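Local coordinates for protein enoyl-CoA hydratase (Mycobacterium tuberculosis, PDB 4JJT) that probably acts as a crotonase-family lyase that hydrates the double bond of enoyl-CoA thioesters, at residues Ala78-Ile82 against Lys227-Thr231. Residues are numbered along the deposited sequence; the frame is centred on the assembly and turned at random.
Sequences ALPDI and KQFRT
R230 reaches from helix 197-237 to the loop 78-82 and meets three of its residues in turn, which can be followed from CB outward. The nearest CA pair, L79 and R230, is 6.1 Å apart, and the CA-CB bond of R230 is directed toward the loop. CG lies 4.3 Å from CD2 of L79. CD comes next, near O of P80 and 3.6 Å from CB of D81. The chain then bends at chi3 (-125°), which turns one face of the guanidinium toward CB of D81, the two side chains crossing at about a right angle. NE and CZ of R230 also pack on this CB, and NH2 makes the closest approach, 3.3 Å from CB of D81. The methylene therefore sits over one face, offset toward the rim; CA of K227, from R230's own helix, lies over the opposite face, also toward the rim.

The carboxylate does not complete a salt bridge. OD1 of D81 is 4.1 Å from NH2 of R230 but well out of the guanidinium plane, so no N-H points at it; the two planes are 52° apart. NZ of K227, brought round by bends at chi2 and chi3, stays 4.0 Å from the same OD1. It also lies in plane at the guanidinium edge, 3.2 Å from NH2 of R230, two donors without a hydrogen bond. Nearer the root of R230, CD2 of L79 lies 4.2 Å from CE2 of F229, oblique to the ring; F229 also packs on A202 of a second subunit, and K227 on S83 of a third.

The contact thus joins the loop between strands 54-59 and 93-97 to the long C-terminal helix of this crotonase-like chain, near subunit interfaces. With no hydrogen bond across it, its chemistry implies van der Waals packing against the guanidinium rim, probably supplemented by weak attraction of the D81 carboxylate to two close cationic groups.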
ATOM      1  N   ALA A  78      13.706 -27.966 -18.569  1.00103.04           N
ATOM      2  CA  ALA A  78      13.511 -26.522 -18.520  1.00102.96           C
ATOM      3  C   ALA A  78      13.707 -25.981 -17.108  1.00 98.69           C
ATOM      4  O   ALA A  78      13.782 -26.744 -16.144  1.00 93.61           O
ATOM      5  CB  ALA A  78      12.135 -26.156 -19.049  1.00102.69           C
ATOM      6  N   LEU A  79      13.779 -24.658 -16.994  1.00102.08           N
ATOM      7  CA  LEU A  79      14.052 -24.003 -15.720  1.00100.21           C
ATOM      8  C   LEU A  79      12.930 -24.227 -14.706  1.00100.10           C
ATOM      9  O   LEU A  79      11.786 -23.839 -14.941  1.00100.00           O
ATOM     10  CB  LEU A  79      14.292 -22.508 -15.933  1.00101.89           C
ATOM     11  CG  LEU A  79      15.357 -21.874 -15.040  1.00 98.51           C
ATOM     12  CD1 LEU A  79      16.671 -22.632 -15.154  1.00 96.41           C
ATOM     13  CD2 LEU A  79      15.547 -20.412 -15.403  1.00101.47           C
ATOM     14  N   PRO A  80      13.269 -24.857 -13.569  1.00100.44           N
ATOM     15  CA  PRO A  80      12.351 -25.287 -12.507  1.00 99.29           C
ATOM     16  C   PRO A  80      11.576 -24.148 -11.847  1.00101.01           C
ATOM     17  O   PRO A  80      12.172 -23.180 -11.376  1.00 99.58           O
ATOM     18  CB  PRO A  80      13.292 -25.931 -11.482  1.00 93.30           C
ATOM     19  CG  PRO A  80      14.489 -26.326 -12.265  1.00 95.04           C
ATOM     20  CD  PRO A  80      14.658 -25.248 -13.278  1.00 99.59           C
ATOM     21  N   ASP A  81      10.254 -24.279 -11.807  1.00103.06           N
ATOM     22  CA  ASP A  81       9.401 -23.302 -11.139  1.00103.43           C
ATOM     23  C   ASP A  81       8.711 -23.908  -9.916  1.00 96.07           C
ATOM     24  O   ASP A  81       7.990 -24.899 -10.021  1.00 95.14           O
ATOM     25  CB  ASP A  81       8.379 -22.714 -12.116  1.00112.36           C
ATOM     26  CG  ASP A  81       7.609 -23.778 -12.872  1.00117.98           C
ATOM     27  OD1 ASP A  81       6.563 -23.443 -13.467  1.00121.78           O
ATOM     28  OD2 ASP A  81       8.045 -24.948 -12.867  1.00118.37           O
ATOM     29  N   ILE A  82       8.946 -23.304  -8.755  1.00 88.22           N
ATOM     30  CA  ILE A  82       8.485 -23.864  -7.487  1.00 78.67           C
ATOM     31  C   ILE A  82       7.657 -22.853  -6.694  1.00 70.17           C
ATOM     32  O   ILE A  82       8.169 -21.822  -6.264  1.00 65.11           O
ATOM     33  CB  ILE A  82       9.670 -24.341  -6.616  1.00 75.77           C
ATOM     34  CG1 ILE A  82      10.593 -25.284  -7.401  1.00 75.02           C
ATOM     35  CG2 ILE A  82       9.165 -25.017  -5.354  1.00 74.52           C
ATOM     36  CD1 ILE A  82      11.759 -24.591  -8.098  1.00 73.80           C
ATOM     37  N   LYS A 227       8.635 -15.521 -12.850  1.00 31.13           N
ATOM     38  CA  LYS A 227       7.922 -16.064 -13.999  1.00 35.57           C
ATOM     39  C   LYS A 227       8.455 -15.468 -15.298  1.00 37.64           C
ATOM     40  O   LYS A 227       8.580 -16.160 -16.307  1.00 39.55           O
ATOM     41  CB  LYS A 227       6.425 -15.771 -13.871  1.00 42.91           C
ATOM     42  CG  LYS A 227       5.600 -16.215 -15.066  1.00 53.20           C
ATOM     43  CD  LYS A 227       5.564 -17.725 -15.177  1.00 66.66           C
ATOM     44  CE  LYS A 227       4.870 -18.338 -13.975  1.00 74.80           C
ATOM     45  NZ  LYS A 227       4.858 -19.826 -14.034  1.00 79.76           N
ATOM     46  N   GLN A 228       8.766 -14.176 -15.260  1.00 35.92           N
ATOM     47  CA  GLN A 228       9.250 -13.459 -16.432  1.00 37.91           C
ATOM     48  C   GLN A 228      10.673 -13.881 -16.782  1.00 36.77           C
ATOM     49  O   GLN A 228      11.072 -13.852 -17.944  1.00 39.35           O
ATOM     50  CB  GLN A 228       9.198 -11.950 -16.183  1.00 48.80           C
ATOM     51  CG  GLN A 228       9.249 -11.114 -17.445  1.00 61.56           C
ATOM     52  CD  GLN A 228       9.274  -9.626 -17.156  1.00 70.47           C
ATOM     53  OE1 GLN A 228       9.825  -9.184 -16.147  1.00 71.04           O
ATOM     54  NE2 GLN A 228       8.673  -8.843 -18.044  1.00 73.07           N
ATOM     55  N   PHE A 229      11.437 -14.274 -15.768  1.00 37.65           N
ATOM     56  CA  PHE A 229      12.823 -14.673 -15.978  1.00 36.54           C
ATOM     57  C   PHE A 229      12.916 -16.077 -16.556  1.00 40.91           C
ATOM     58  O   PHE A 229      13.739 -16.346 -17.431  1.00 34.60           O
ATOM     59  CB  PHE A 229      13.622 -14.579 -14.680  1.00 36.35           C
ATOM     60  CG  PHE A 229      15.068 -14.961 -14.831  1.00 37.67           C
ATOM     61  CD1 PHE A 229      15.963 -14.090 -15.419  1.00 37.76           C
ATOM     62  CD2 PHE A 229      15.530 -16.182 -14.376  1.00 39.55           C
ATOM     63  CE1 PHE A 229      17.290 -14.432 -15.557  1.00 40.20           C
ATOM     64  CE2 PHE A 229      16.856 -16.528 -14.512  1.00 42.35           C
ATOM     65  CZ  PHE A 229      17.735 -15.652 -15.102  1.00 43.94           C
ATOM     66  N   ARG A 230      12.068 -16.971 -16.060  1.00 41.58           N
ATOM     67  CA  ARG A 230      12.018 -18.340 -16.557  1.00 43.88           C
ATOM     68  C   ARG A 230      11.558 -18.373 -18.007  1.00 47.65           C
ATOM     69  O   ARG A 230      12.014 -19.201 -18.794  1.00 54.46           O
ATOM     70  CB  ARG A 230      11.078 -19.187 -15.697  1.00 46.76           C
ATOM     71  CG  ARG A 230      11.505 -19.305 -14.247  1.00 53.05           C
ATOM     72  CD  ARG A 230      10.555 -20.188 -13.456  1.00 59.50           C
ATOM     73  NE  ARG A 230      10.020 -19.498 -12.284  1.00 63.26           N
ATOM     74  CZ  ARG A 230       8.735 -19.206 -12.113  1.00 61.63           C
ATOM     75  NH1 ARG A 230       8.339 -18.577 -11.015  1.00 58.34           N
ATOM     76  NH2 ARG A 230       7.845 -19.549 -13.036  1.00 62.38           N
ATOM     77  N   THR A 231      10.649 -17.466 -18.349  1.00 42.00           N
ATOM     78  CA  THR A 231      10.087 -17.395 -19.693  1.00 44.27           C
ATOM     79  C   THR A 231      11.149 -17.029 -20.724  1.00 45.96           C
ATOM     80  O   THR A 231      11.191 -17.598 -21.816  1.00 54.29           O
ATOM     81  CB  THR A 231       8.938 -16.370 -19.757  1.00 42.96           C
ATOM     82  OG1 THR A 231       7.877 -16.788 -18.887  1.00 39.54           O
ATOM     83  CG2 THR A 231       8.398 -16.251 -21.176  1.00 40.79           C
TER